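Local coordinates for molybdopterin synthase catalytic subunit (Homo sapiens, PDB 5MPO), which transfers two sulfur atoms from the thiocarboxylated small subunit MOCS2A into precursor Z, forming the dithiolene group of molybdopterin, at residues 22-27 against 73-78; 36-41 against 93-98; 47-52 against 108-113; 65-70 against 101-106; 112-117 against 124-129. One frame throughout, in Å; residues are numbered along the deposited sequence.

Interaction 1: 22-27 against 73-78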
# COMPACT_ATOMS: atom_id res chain seq x y z
N ILE C 22 1.12 0.21 17.79
CA ILE C 22 1.73 1.49 17.59
C ILE C 22 3.06 1.52 18.30
O ILE C 22 3.13 1.29 19.51
CB ILE C 22 0.85 2.60 18.19
CG1 ILE C 22 -0.53 2.53 17.55
CG2 ILE C 22 1.50 3.98 17.93
CD1 ILE C 22 -1.54 3.46 18.13
N ASN C 23 4.10 1.86 17.57
CA ASN C 23 5.41 1.87 18.10
C ASN C 23 6.28 2.94 17.51
O ASN C 23 6.49 3.00 16.29
CB ASN C 23 6.05 0.53 17.84
CG ASN C 23 7.34 0.36 18.59
OD1 ASN C 23 7.67 1.16 19.43
ND2 ASN C 23 8.07 -0.68 18.29
N PHE C 24 6.81 3.77 18.41
CA PHE C 24 7.92 4.67 18.11
C PHE C 24 9.22 4.12 18.65
O PHE C 24 9.25 3.61 19.76
CB PHE C 24 7.61 6.02 18.69
CG PHE C 24 6.49 6.70 17.99
CD1 PHE C 24 5.19 6.35 18.26
CD2 PHE C 24 6.74 7.67 17.03
CE1 PHE C 24 4.14 6.98 17.61
CE2 PHE C 24 5.71 8.31 16.37
CZ PHE C 24 4.40 7.96 16.65
N THR C 25 10.29 4.17 17.87
CA THR C 25 11.48 3.36 18.21
C THR C 25 12.71 3.82 17.47
O THR C 25 12.61 4.39 16.38
CB THR C 25 11.20 1.90 17.89
OG1 THR C 25 12.35 1.13 18.17
CG2 THR C 25 10.88 1.70 16.41
N ALA C 26 13.88 3.64 18.07
CA ALA C 26 15.18 3.96 17.44
C ALA C 26 15.68 2.77 16.60
O ALA C 26 16.48 2.91 15.73
CB ALA C 26 16.21 4.36 18.48
N GLU C 27 15.13 1.61 16.84
CA GLU C 27 15.38 0.44 16.01
C GLU C 27 15.09 0.59 14.49
O GLU C 27 14.20 1.32 14.09
CB GLU C 27 14.51 -0.71 16.55
CG GLU C 27 14.72 -1.06 18.02
CD GLU C 27 16.06 -1.70 18.29
OE1 GLU C 27 16.12 -2.94 18.09
OE2 GLU C 27 17.04 -0.98 18.68
N MET C 73 2.36 12.20 23.04
CA MET C 73 1.26 12.78 22.28
C MET C 73 1.16 12.18 20.86
O MET C 73 0.07 11.96 20.33
CB MET C 73 1.41 14.29 22.13
CG MET C 73 0.17 14.97 21.54
SD MET C 73 0.43 16.71 21.19
CE MET C 73 -1.04 17.24 20.29
N ALA C 74 2.31 11.95 20.24
CA ALA C 74 2.34 11.38 18.90
C ALA C 74 1.71 10.01 18.91
O ALA C 74 0.98 9.66 17.99
CB ALA C 74 3.75 11.27 18.41
N GLU C 75 1.95 9.28 19.98
CA GLU C 75 1.22 8.04 20.23
C GLU C 75 -0.29 8.21 20.31
O GLU C 75 -1.05 7.51 19.61
CB GLU C 75 1.71 7.37 21.48
CG GLU C 75 1.60 5.87 21.38
CD GLU C 75 2.62 5.18 22.25
OE1 GLU C 75 2.30 4.05 22.72
OE2 GLU C 75 3.71 5.78 22.45
N ASN C 76 -0.73 9.16 21.13
CA ASN C 76 -2.15 9.37 21.28
C ASN C 76 -2.77 9.76 19.92
O ASN C 76 -3.91 9.32 19.60
CB ASN C 76 -2.47 10.42 22.33
CG ASN C 76 -3.93 10.37 22.78
OD1 ASN C 76 -4.42 9.30 23.17
ND2 ASN C 76 -4.64 11.52 22.74
N GLU C 77 -2.02 10.53 19.13
CA GLU C 77 -2.57 11.11 17.90
C GLU C 77 -2.71 10.01 16.86
O GLU C 77 -3.71 9.94 16.17
CB GLU C 77 -1.76 12.28 17.34
CG GLU C 77 -1.99 13.62 18.03
CD GLU C 77 -3.38 14.20 17.98
OE1 GLU C 77 -3.91 14.48 16.88
OE2 GLU C 77 -3.92 14.48 19.07
N VAL C 78 -1.76 9.11 16.84
CA VAL C 78 -1.91 7.90 16.06
C VAL C 78 -3.08 7.02 16.57
O VAL C 78 -3.82 6.50 15.74
CB VAL C 78 -0.61 7.12 16.01
CG1 VAL C 78 -0.81 5.79 15.26
CG2 VAL C 78 0.49 7.95 15.33
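Apolar packing of a helix against a sheet joins the first turns of helix 73-88 to strand 20-25, which is outermost, within this chain, in the four-stranded mixed sheet of the alpha/beta core. Residues 22-25 and 73-78 run nearly antiparallel, 152° between their directions, with axes 9.2 Å apart at closest approach. Two strand side chains on the same face, I22 and F24, meet A74, E75 and V78 of the helix. I22 holds its longer branch beside the backbone N (chi1 -57°) and extends it, so that CD1 reaches CG1 of V78 at 3.8 Å. The two side chains pass one another head to tail. The other branch of I22, CG2, touches the aliphatic part of E75, whose CG lies 3.9 Å away; these two chains meet at a slant. The ring of F24 meets the helix with its far end: CZ stands 3.8 Å from CB of A74, while CE1 comes to 4.0 Å from the backbone N of E75. CG2 of V78 meets the same ring at its edge, near the ring plane, so V78 presents one methyl to I22 and the other to F24. V78 also touches V96 of strand 91-99, and L71 packs against F24. No hydrogen bond crosses between the two segments; the contact is van der Waals in kind, and E75 joins mainly through its CG and backbone.

Interaction 2: 36-41 against 93-98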
# COMPACT_ATOMS: atom_id res chain seq x y z
N GLN C 36 3.61 -9.00 9.46
CA GLN C 36 3.15 -10.15 10.29
C GLN C 36 2.25 -9.75 11.44
O GLN C 36 1.42 -10.52 11.89
CB GLN C 36 4.32 -10.98 10.85
N LEU C 37 2.38 -8.52 11.91
CA LEU C 37 1.60 -8.08 13.03
C LEU C 37 0.18 -7.86 12.60
O LEU C 37 -0.71 -7.87 13.45
CB LEU C 37 2.18 -6.82 13.63
CG LEU C 37 3.53 -7.01 14.35
CD1 LEU C 37 4.16 -5.66 14.65
CD2 LEU C 37 3.37 -7.77 15.67
N VAL C 38 -0.06 -7.70 11.30
CA VAL C 38 -1.44 -7.46 10.82
C VAL C 38 -2.12 -8.63 10.10
O VAL C 38 -3.28 -8.54 9.80
CB VAL C 38 -1.57 -6.13 10.03
CG1 VAL C 38 -0.95 -4.96 10.80
CG2 VAL C 38 -0.97 -6.21 8.63
N ILE C 39 -1.43 -9.73 9.86
CA ILE C 39 -2.04 -10.89 9.20
C ILE C 39 -3.24 -11.42 10.00
O ILE C 39 -3.22 -11.42 11.21
CB ILE C 39 -1.01 -12.02 9.07
CG1 ILE C 39 -0.04 -11.69 7.94
CG2 ILE C 39 -1.69 -13.37 8.77
CD1 ILE C 39 1.25 -12.49 7.98
N SER C 40 -4.27 -11.87 9.30
CA SER C 40 -5.49 -12.39 9.92
C SER C 40 -6.12 -13.39 8.99
O SER C 40 -6.39 -13.07 7.83
CB SER C 40 -6.50 -11.26 10.23
OG SER C 40 -7.77 -11.75 10.72
N PRO C 41 -6.43 -14.60 9.50
CA PRO C 41 -7.15 -15.57 8.65
C PRO C 41 -8.50 -15.05 8.16
O PRO C 41 -9.02 -15.53 7.19
CB PRO C 41 -7.33 -16.79 9.58
CG PRO C 41 -7.25 -16.23 10.97
CD PRO C 41 -6.38 -15.01 10.91
N HIS C 93 -6.75 -5.23 11.67
CA HIS C 93 -5.55 -4.76 12.37
C HIS C 93 -4.86 -3.54 11.66
O HIS C 93 -4.78 -3.46 10.42
CB HIS C 93 -4.48 -5.88 12.46
CG HIS C 93 -4.97 -7.18 13.02
ND1 HIS C 93 -5.65 -7.28 14.21
CD2 HIS C 93 -4.84 -8.44 12.54
CE1 HIS C 93 -5.95 -8.54 14.43
NE2 HIS C 93 -5.46 -9.27 13.43
N ILE C 94 -4.30 -2.64 12.46
CA ILE C 94 -3.53 -1.46 12.00
C ILE C 94 -2.20 -1.50 12.80
O ILE C 94 -2.17 -1.77 14.05
CB ILE C 94 -4.31 -0.19 12.33
CG1 ILE C 94 -5.77 -0.27 11.85
CG2 ILE C 94 -3.56 1.01 11.90
CD1 ILE C 94 -6.63 0.90 12.29
N ALA C 95 -1.09 -1.39 12.07
CA ALA C 95 0.20 -1.29 12.67
C ALA C 95 0.79 0.00 12.17
O ALA C 95 0.68 0.28 10.98
CB ALA C 95 1.07 -2.44 12.27
N VAL C 96 1.34 0.81 13.07
CA VAL C 96 2.06 2.05 12.70
C VAL C 96 3.38 2.14 13.44
O VAL C 96 3.40 2.26 14.65
CB VAL C 96 1.30 3.33 13.02
CG1 VAL C 96 2.16 4.55 12.64
CG2 VAL C 96 -0.08 3.33 12.34
N PHE C 97 4.47 2.05 12.68
CA PHE C 97 5.80 1.98 13.24
C PHE C 97 6.55 3.16 12.74
O PHE C 97 6.68 3.32 11.52
CB PHE C 97 6.48 0.70 12.83
CG PHE C 97 6.15 -0.45 13.72
CD1 PHE C 97 4.87 -0.91 13.80
CD2 PHE C 97 7.12 -1.03 14.50
CE1 PHE C 97 4.53 -1.97 14.65
CE2 PHE C 97 6.80 -2.09 15.35
CZ PHE C 97 5.49 -2.57 15.43
N HIS C 98 6.99 4.03 13.64
CA HIS C 98 7.79 5.18 13.22
C HIS C 98 9.15 5.17 13.88
O HIS C 98 9.26 4.96 15.08
CB HIS C 98 7.02 6.47 13.48
CG HIS C 98 7.46 7.64 12.64
ND1 HIS C 98 8.79 8.04 12.55
CD2 HIS C 98 6.75 8.51 11.89
CE1 HIS C 98 8.87 9.11 11.79
NE2 HIS C 98 7.66 9.42 11.37
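H93 opens this buried helix-on-sheet contact of the alpha/beta core, in which the last, weakly bonded part of helix 31-38 and the turn after it lie over strand 91-99. From the strand, CB of H93 rests against CB of V38 at 3.8 Å. Its CG is held beside the backbone N (chi1 -52°), and with chi2 also at -52° the ring turns an edge to the carbonyls of V38 and I39. CD2 is 3.2 Å from O of V38, which lies in the ring plane, and 3.6 Å from O of I39, also at the edge. At the tip, NE2 comes 3.9 Å from CB of S40, but its hydrogen bond is to E16, while ND1 accepts from N of K19. Both ring nitrogens are thus engaged, which fixes the rotation of the imidazole; E16 also bonds OG of S40. The pattern is consistent with a proton on NE2, facing the carboxylate. The CD2 edge packs beside an oxygen of V38 that OG of S115 already bonds. Further along the strand the contact is apolar. V38 keeps CG1 beside its backbone N (chi1 -50°), and this methyl meets CB of A95 at 3.5 Å. L37 and F97 meet nearly perpendicular, with CD1 of L37 3.5 Å from CZ of F97 and 3.7 Å from its CE1.

Interaction 3: 47-52 against 108-113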
# COMPACT_ATOMS: atom_id res chain seq x y z
N SER C 47 -2.55 -3.72 2.96
CA SER C 47 -1.82 -2.65 2.27
C SER C 47 -0.75 -2.20 3.20
O SER C 47 -0.95 -2.22 4.40
CB SER C 47 -2.71 -1.48 1.82
OG SER C 47 -3.71 -1.99 0.95
N LEU C 48 0.39 -1.79 2.65
CA LEU C 48 1.48 -1.22 3.43
C LEU C 48 2.03 0.02 2.78
O LEU C 48 2.00 0.15 1.55
CB LEU C 48 2.64 -2.20 3.62
CG LEU C 48 2.33 -3.46 4.42
CD1 LEU C 48 2.20 -4.62 3.47
CD2 LEU C 48 3.43 -3.77 5.40
N PHE C 49 2.48 0.96 3.62
CA PHE C 49 3.20 2.14 3.16
C PHE C 49 4.53 2.17 3.89
O PHE C 49 4.59 1.96 5.10
CB PHE C 49 2.45 3.48 3.37
CG PHE C 49 3.29 4.66 2.97
CD1 PHE C 49 3.48 4.97 1.61
CD2 PHE C 49 4.02 5.39 3.92
CE1 PHE C 49 4.33 6.03 1.24
CE2 PHE C 49 4.86 6.46 3.56
CZ PHE C 49 5.03 6.77 2.22
N VAL C 50 5.60 2.44 3.16
CA VAL C 50 6.94 2.45 3.74
C VAL C 50 7.57 3.72 3.27
O VAL C 50 7.60 3.98 2.06
CB VAL C 50 7.77 1.27 3.28
CG1 VAL C 50 9.18 1.33 3.86
CG2 VAL C 50 7.06 -0.03 3.63
N GLY C 51 8.00 4.54 4.25
CA GLY C 51 8.60 5.84 4.01
C GLY C 51 10.09 5.64 4.22
O GLY C 51 10.52 5.10 5.24
N THR C 52 10.87 6.09 3.25
CA THR C 52 12.31 5.87 3.18
C THR C 52 13.02 7.18 2.96
O THR C 52 12.49 8.08 2.32
CB THR C 52 12.69 4.92 2.02
OG1 THR C 52 11.97 5.29 0.83
CG2 THR C 52 12.38 3.50 2.37
N ALA C 108 13.98 2.73 6.33
CA ALA C 108 12.60 3.15 6.54
C ALA C 108 12.48 4.02 7.76
O ALA C 108 12.96 3.64 8.83
CB ALA C 108 11.68 1.92 6.69
N SER C 109 11.81 5.16 7.59
CA SER C 109 11.36 6.00 8.72
C SER C 109 9.94 5.65 9.29
O SER C 109 9.61 5.99 10.42
CB SER C 109 11.37 7.47 8.31
OG SER C 109 10.41 7.76 7.31
N ILE C 110 9.10 5.06 8.46
CA ILE C 110 7.71 4.77 8.81
C ILE C 110 7.27 3.52 8.06
O ILE C 110 7.67 3.30 6.92
CB ILE C 110 6.74 5.98 8.56
CG1 ILE C 110 5.33 5.60 8.90
CG2 ILE C 110 6.74 6.45 7.13
CD1 ILE C 110 4.44 6.72 9.35
N ILE C 111 6.46 2.70 8.72
CA ILE C 111 5.82 1.60 8.05
C ILE C 111 4.47 1.59 8.68
O ILE C 111 4.33 1.52 9.91
CB ILE C 111 6.54 0.25 8.27
CG1 ILE C 111 7.92 0.22 7.64
CG2 ILE C 111 5.78 -0.93 7.69
CD1 ILE C 111 8.69 -1.04 8.03
N ILE C 112 3.47 1.66 7.80
CA ILE C 112 2.06 1.53 8.14
C ILE C 112 1.52 0.33 7.38
O ILE C 112 1.79 0.15 6.17
CB ILE C 112 1.28 2.77 7.72
CG1 ILE C 112 1.78 4.00 8.49
CG2 ILE C 112 -0.18 2.58 8.03
CD1 ILE C 112 1.40 5.34 7.89
N ALA C 113 0.76 -0.48 8.08
CA ALA C 113 0.10 -1.61 7.51
C ALA C 113 -1.35 -1.70 8.03
O ALA C 113 -1.60 -1.46 9.20
CB ALA C 113 0.88 -2.86 7.87
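F49 and I110 meet nearly perpendicular on one face of an antiparallel strand pair, where CG2 of I110 meets the edge of the phenyl ring at CE2, 4.0 Å away. F49 turns CG anti to its backbone N (chi1 176°), whereas the CG2 of I110 sits in the crowded position between N and the carbonyl carbon, directed also at the backbone of G51. A CB on G51 would clash with that methyl, so the glycine lets I110 lie close over the strand. On the opposite face V50 and I111 run alongside each other, with CG2 of V50 4.1 Å from CG1 of I111; the other methyl of V50 touches CB of A108, and CD2 of L48 covers CB of A113 at 3.7 Å. The backbone ladder sets this alternation. N of F49 bonds O of I112 at 2.8 Å and N of I112 returns to O of F49 at 2.9 Å, both in the carbonyl plane. At a classic beta bulge S109 and I110 face G51: N of G51 donates to O of I110, and N of S109 to O of G51 at 2.7 Å along a more bent path (143°), both donors standing above the carbonyl plane. Helix 119-136 packs on the F49 and I110 face and helix 31-38 on the L48 and I111 face, strand 91-99 flanks 108-116, and a strand of the second subunit continues the sheet beyond 45-52.

Interaction 4: 65-70 against 101-106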
# COMPACT_ATOMS: atom_id res chain seq x y z
N LEU C 65 18.19 11.54 7.26
CA LEU C 65 17.18 12.38 7.95
C LEU C 65 17.29 12.10 9.47
O LEU C 65 17.70 11.00 9.91
CB LEU C 65 15.76 12.02 7.53
CG LEU C 65 15.35 12.43 6.11
CD1 LEU C 65 14.15 11.62 5.58
CD2 LEU C 65 15.05 13.91 6.10
N GLU C 66 16.92 13.10 10.25
CA GLU C 66 16.83 12.95 11.68
C GLU C 66 15.43 13.30 12.09
O GLU C 66 14.95 14.39 11.72
CB GLU C 66 17.78 13.89 12.42
CG GLU C 66 17.67 13.64 13.92
CD GLU C 66 18.61 14.45 14.75
OE1 GLU C 66 18.83 15.64 14.45
OE2 GLU C 66 19.11 13.89 15.72
N TYR C 67 14.80 12.41 12.87
CA TYR C 67 13.40 12.56 13.31
C TYR C 67 13.32 12.66 14.83
O TYR C 67 13.97 11.90 15.57
CB TYR C 67 12.58 11.35 12.90
CG TYR C 67 12.29 11.21 11.43
CD1 TYR C 67 13.15 10.48 10.58
CD2 TYR C 67 11.12 11.76 10.87
CE1 TYR C 67 12.86 10.34 9.22
CE2 TYR C 67 10.82 11.61 9.53
CZ TYR C 67 11.69 10.91 8.71
OH TYR C 67 11.35 10.78 7.38
N GLU C 68 12.50 13.58 15.28
CA GLU C 68 12.07 13.64 16.66
C GLU C 68 10.59 13.76 16.76
O GLU C 68 9.91 14.20 15.81
CB GLU C 68 12.75 14.82 17.36
CG GLU C 68 12.17 16.19 17.15
CD GLU C 68 13.05 17.29 17.76
OE1 GLU C 68 14.31 17.12 17.78
OE2 GLU C 68 12.47 18.31 18.22
N ALA C 69 10.10 13.46 17.97
CA ALA C 69 8.67 13.48 18.24
C ALA C 69 8.32 13.92 19.65
O ALA C 69 9.07 13.68 20.56
CB ALA C 69 8.12 12.08 18.00
N TYR C 70 7.13 14.48 19.81
CA TYR C 70 6.54 14.71 21.11
C TYR C 70 5.77 13.45 21.47
O TYR C 70 4.61 13.29 21.09
CB TYR C 70 5.64 15.97 21.05
CG TYR C 70 4.96 16.39 22.32
CD1 TYR C 70 5.48 16.11 23.59
CD2 TYR C 70 3.80 17.15 22.25
CE1 TYR C 70 4.83 16.52 24.76
CE2 TYR C 70 3.14 17.57 23.41
CZ TYR C 70 3.66 17.26 24.67
OH TYR C 70 3.00 17.72 25.80
N GLY C 101 15.19 9.52 15.64
CA GLY C 101 16.61 9.79 15.45
C GLY C 101 17.03 9.60 14.00
O GLY C 101 16.29 10.00 13.10
N LEU C 102 18.18 8.97 13.78
CA LEU C 102 18.84 8.95 12.48
C LEU C 102 18.41 7.84 11.54
O LEU C 102 18.61 6.63 11.80
CB LEU C 102 20.38 8.89 12.65
CG LEU C 102 20.94 10.24 13.15
CD1 LEU C 102 22.37 10.05 13.66
CD2 LEU C 102 20.86 11.36 12.11
N VAL C 103 17.85 8.26 10.42
CA VAL C 103 17.37 7.30 9.42
C VAL C 103 18.21 7.57 8.19
O VAL C 103 17.98 8.56 7.47
CB VAL C 103 15.87 7.47 9.12
CG1 VAL C 103 15.37 6.37 8.19
CG2 VAL C 103 15.10 7.46 10.43
N PRO C 104 19.22 6.72 7.97
CA PRO C 104 20.03 6.92 6.76
C PRO C 104 19.25 6.59 5.46
O PRO C 104 18.13 6.05 5.49
CB PRO C 104 21.21 5.97 6.97
CG PRO C 104 20.61 4.86 7.77
CD PRO C 104 19.64 5.52 8.72
N VAL C 105 19.88 6.95 4.34
CA VAL C 105 19.33 6.78 3.01
C VAL C 105 18.89 5.34 2.77
O VAL C 105 19.57 4.39 3.16
CB VAL C 105 20.35 7.21 1.93
CG1 VAL C 105 19.91 6.75 0.54
CG2 VAL C 105 20.53 8.73 1.96
N SER C 106 17.73 5.20 2.15
CA SER C 106 17.14 3.91 1.82
C SER C 106 16.65 3.07 2.98
O SER C 106 16.15 1.98 2.75
CB SER C 106 18.05 3.10 0.90
OG SER C 106 18.03 3.73 -0.37
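Four backbone hydrogen bonds zip strand 60-69 to strand 101-104. L65 and V103 form one hydrogen-bonded pair: N of V103 reaches O of L65 at 2.8 Å, almost straight (176°) and nearly along the C=O axis, while N of L65 comes to O of V103 from above the carbonyl plane. Y67 and G101 form the other. Here N of G101 uses a lone pair of O of Y67 at 2.7 Å, and N of Y67 approaches O of G101 at 2.8 Å, again from above the plane. E66 and L102, the non-hydrogen-bonded pair between them, add two CA-H...O contacts, one from CA of E66 to O of G101 at 3.3 Å and one from CA of L102 to O of L65. G101 has a positive phi (73°), a region glycine enters readily. The pair belongs to the second, antiparallel sheet of the MoaE fold, in which strand 139-145, bearing the predicted substrate-binding residues K141, K142 and E143, lies along 60-69 and touches L65 and Y67. Apolar contacts are few. Y67 and V103 meet at a slant, CG2 of V103 lying 3.6 Å from CD1 of the ring and 3.8 Å from CE1. CD2 of L102 meets CB of E66 at 4.0 Å. Beyond the pair, OH of Y67 bonds OG of S109, which also bonds the backbone of another protein's chain, and the tyrosine ring meets that of H98 edge to face.

Interaction 5: 112-117 against 124-129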
# COMPACT_ATOMS: atom_id res chain seq x y z
N ILE C 112 3.47 1.66 7.80
CA ILE C 112 2.06 1.53 8.14
C ILE C 112 1.52 0.33 7.38
O ILE C 112 1.79 0.15 6.17
CB ILE C 112 1.28 2.77 7.72
CG1 ILE C 112 1.78 4.00 8.49
CG2 ILE C 112 -0.18 2.58 8.03
CD1 ILE C 112 1.40 5.34 7.89
N ALA C 113 0.76 -0.48 8.08
CA ALA C 113 0.10 -1.61 7.51
C ALA C 113 -1.35 -1.70 8.03
O ALA C 113 -1.60 -1.46 9.20
CB ALA C 113 0.88 -2.86 7.87
N VAL C 114 -2.28 -2.10 7.15
CA VAL C 114 -3.67 -2.36 7.49
C VAL C 114 -4.14 -3.62 6.83
O VAL C 114 -3.88 -3.79 5.64
CB VAL C 114 -4.61 -1.21 7.01
CG1 VAL C 114 -6.05 -1.49 7.44
CG2 VAL C 114 -4.16 0.12 7.58
N SER C 115 -4.83 -4.48 7.58
CA SER C 115 -5.50 -5.70 7.01
C SER C 115 -7.00 -5.58 7.04
O SER C 115 -7.56 -5.02 7.96
CB SER C 115 -5.11 -6.98 7.78
OG SER C 115 -5.42 -6.87 9.18
N SER C 116 -7.67 -6.12 6.05
CA SER C 116 -9.15 -6.18 6.05
C SER C 116 -9.60 -7.34 5.16
O SER C 116 -8.81 -7.94 4.45
CB SER C 116 -9.75 -4.88 5.52
OG SER C 116 -9.23 -4.62 4.22
N ALA C 117 -10.89 -7.62 5.17
CA ALA C 117 -11.49 -8.69 4.36
C ALA C 117 -11.34 -8.42 2.86
O ALA C 117 -10.90 -9.36 2.11
CB ALA C 117 -12.95 -8.98 4.78
N GLU C 124 -7.39 2.36 1.15
CA GLU C 124 -7.86 3.68 1.55
C GLU C 124 -7.43 4.05 2.98
O GLU C 124 -7.06 5.18 3.21
CB GLU C 124 -9.38 3.77 1.40
CG GLU C 124 -9.82 3.78 -0.08
CD GLU C 124 -11.33 3.85 -0.29
OE1 GLU C 124 -12.07 4.13 0.64
OE2 GLU C 124 -11.80 3.59 -1.42
N ALA C 125 -7.46 3.11 3.91
CA ALA C 125 -7.09 3.38 5.29
C ALA C 125 -5.59 3.67 5.41
O ALA C 125 -5.19 4.53 6.19
CB ALA C 125 -7.51 2.23 6.19
N VAL C 126 -4.77 3.02 4.59
CA VAL C 126 -3.35 3.27 4.64
C VAL C 126 -3.10 4.66 4.15
O VAL C 126 -2.31 5.43 4.73
CB VAL C 126 -2.57 2.26 3.80
CG1 VAL C 126 -1.18 2.77 3.45
CG2 VAL C 126 -2.42 0.98 4.59
N SER C 127 -3.80 5.00 3.09
CA SER C 127 -3.66 6.30 2.50
C SER C 127 -4.09 7.42 3.48
O SER C 127 -3.37 8.38 3.65
CB SER C 127 -4.46 6.35 1.21
OG SER C 127 -4.26 7.58 0.59
N TYR C 128 -5.25 7.28 4.11
CA TYR C 128 -5.69 8.19 5.14
C TYR C 128 -4.69 8.25 6.34
O TYR C 128 -4.47 9.31 6.90
CB TYR C 128 -7.03 7.78 5.69
CG TYR C 128 -7.48 8.66 6.85
CD1 TYR C 128 -8.05 9.95 6.62
CD2 TYR C 128 -7.33 8.22 8.19
CE1 TYR C 128 -8.50 10.74 7.67
CE2 TYR C 128 -7.76 9.02 9.27
CZ TYR C 128 -8.34 10.28 9.03
OH TYR C 128 -8.75 11.08 10.09
N ALA C 129 -4.13 7.11 6.72
CA ALA C 129 -3.20 7.07 7.82
C ALA C 129 -1.93 7.91 7.54
O ALA C 129 -1.58 8.77 8.34
CB ALA C 129 -2.86 5.65 8.17
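Valine against valine makes the closest approach between 112-117 and 124-129: CG2 of V114 stands 3.6 Å from CG2 of V126. The same V126 methyl also touches CB of V114 at 3.9 Å, and the two side chains pass one another head to tail. Their first torsions explain the meeting. In both valines CG2 is anti to the carbonyl carbon and beside the backbone N, and this is the branch each turns to the other. The second methyl of V114, CG1, anti to the backbone N (chi1 -177°), lies 4.2 Å from CB of A125, which is equally near CG2, so the alanine is straddled by the two V114 methyls. Two residues back along the strand, I112 brings CG2 to CB of A129 at 4.1 Å. A125 and A129, one helical turn apart, keep that side of the helix shallow, and the axes of 112-116 and 124-129 approach to 8.0 Å at an angle of 152°.

Helical bonds, such as N of A129 to O of A125 at 2.8 Å, set the two alanines on one side. Around this layer I85 of helix 73-88 packs on both alanines, V91 touches V114 and A125, and F49 lies against V126. Strand 108-116 is itself held in the sheet where O of A113 accepts from N of A95 and O of V114 from N of S47. The six residues between the segments include H118 and R119, predicted to bind substrate. The arrangement is a beta-alpha unit of the alpha/beta core, its helix folded back antiparallel on the strand it follows.

From the N terminus, interaction 1 opens on strand 20-25 and closes at helix 73-88, after interactions 2, 3 and 4 have opened on 36-41, 47-52 and 65-70, so it crosses all three. Interactions 2 and 3 likewise cross, closing on strands 91-99 and 108-116, which are neighbours in the mixed sheet. Interaction 4, in the second sheet, crosses interaction 2 but lies wholly within the span of interaction 3. Interaction 5 starts where interaction 3 ends, sharing I112 and A113, and closes a short local loop onto helix 119-136. Helices thus meet both faces of the mixed sheet, while Y67 ties interaction 4 to H98 and S109.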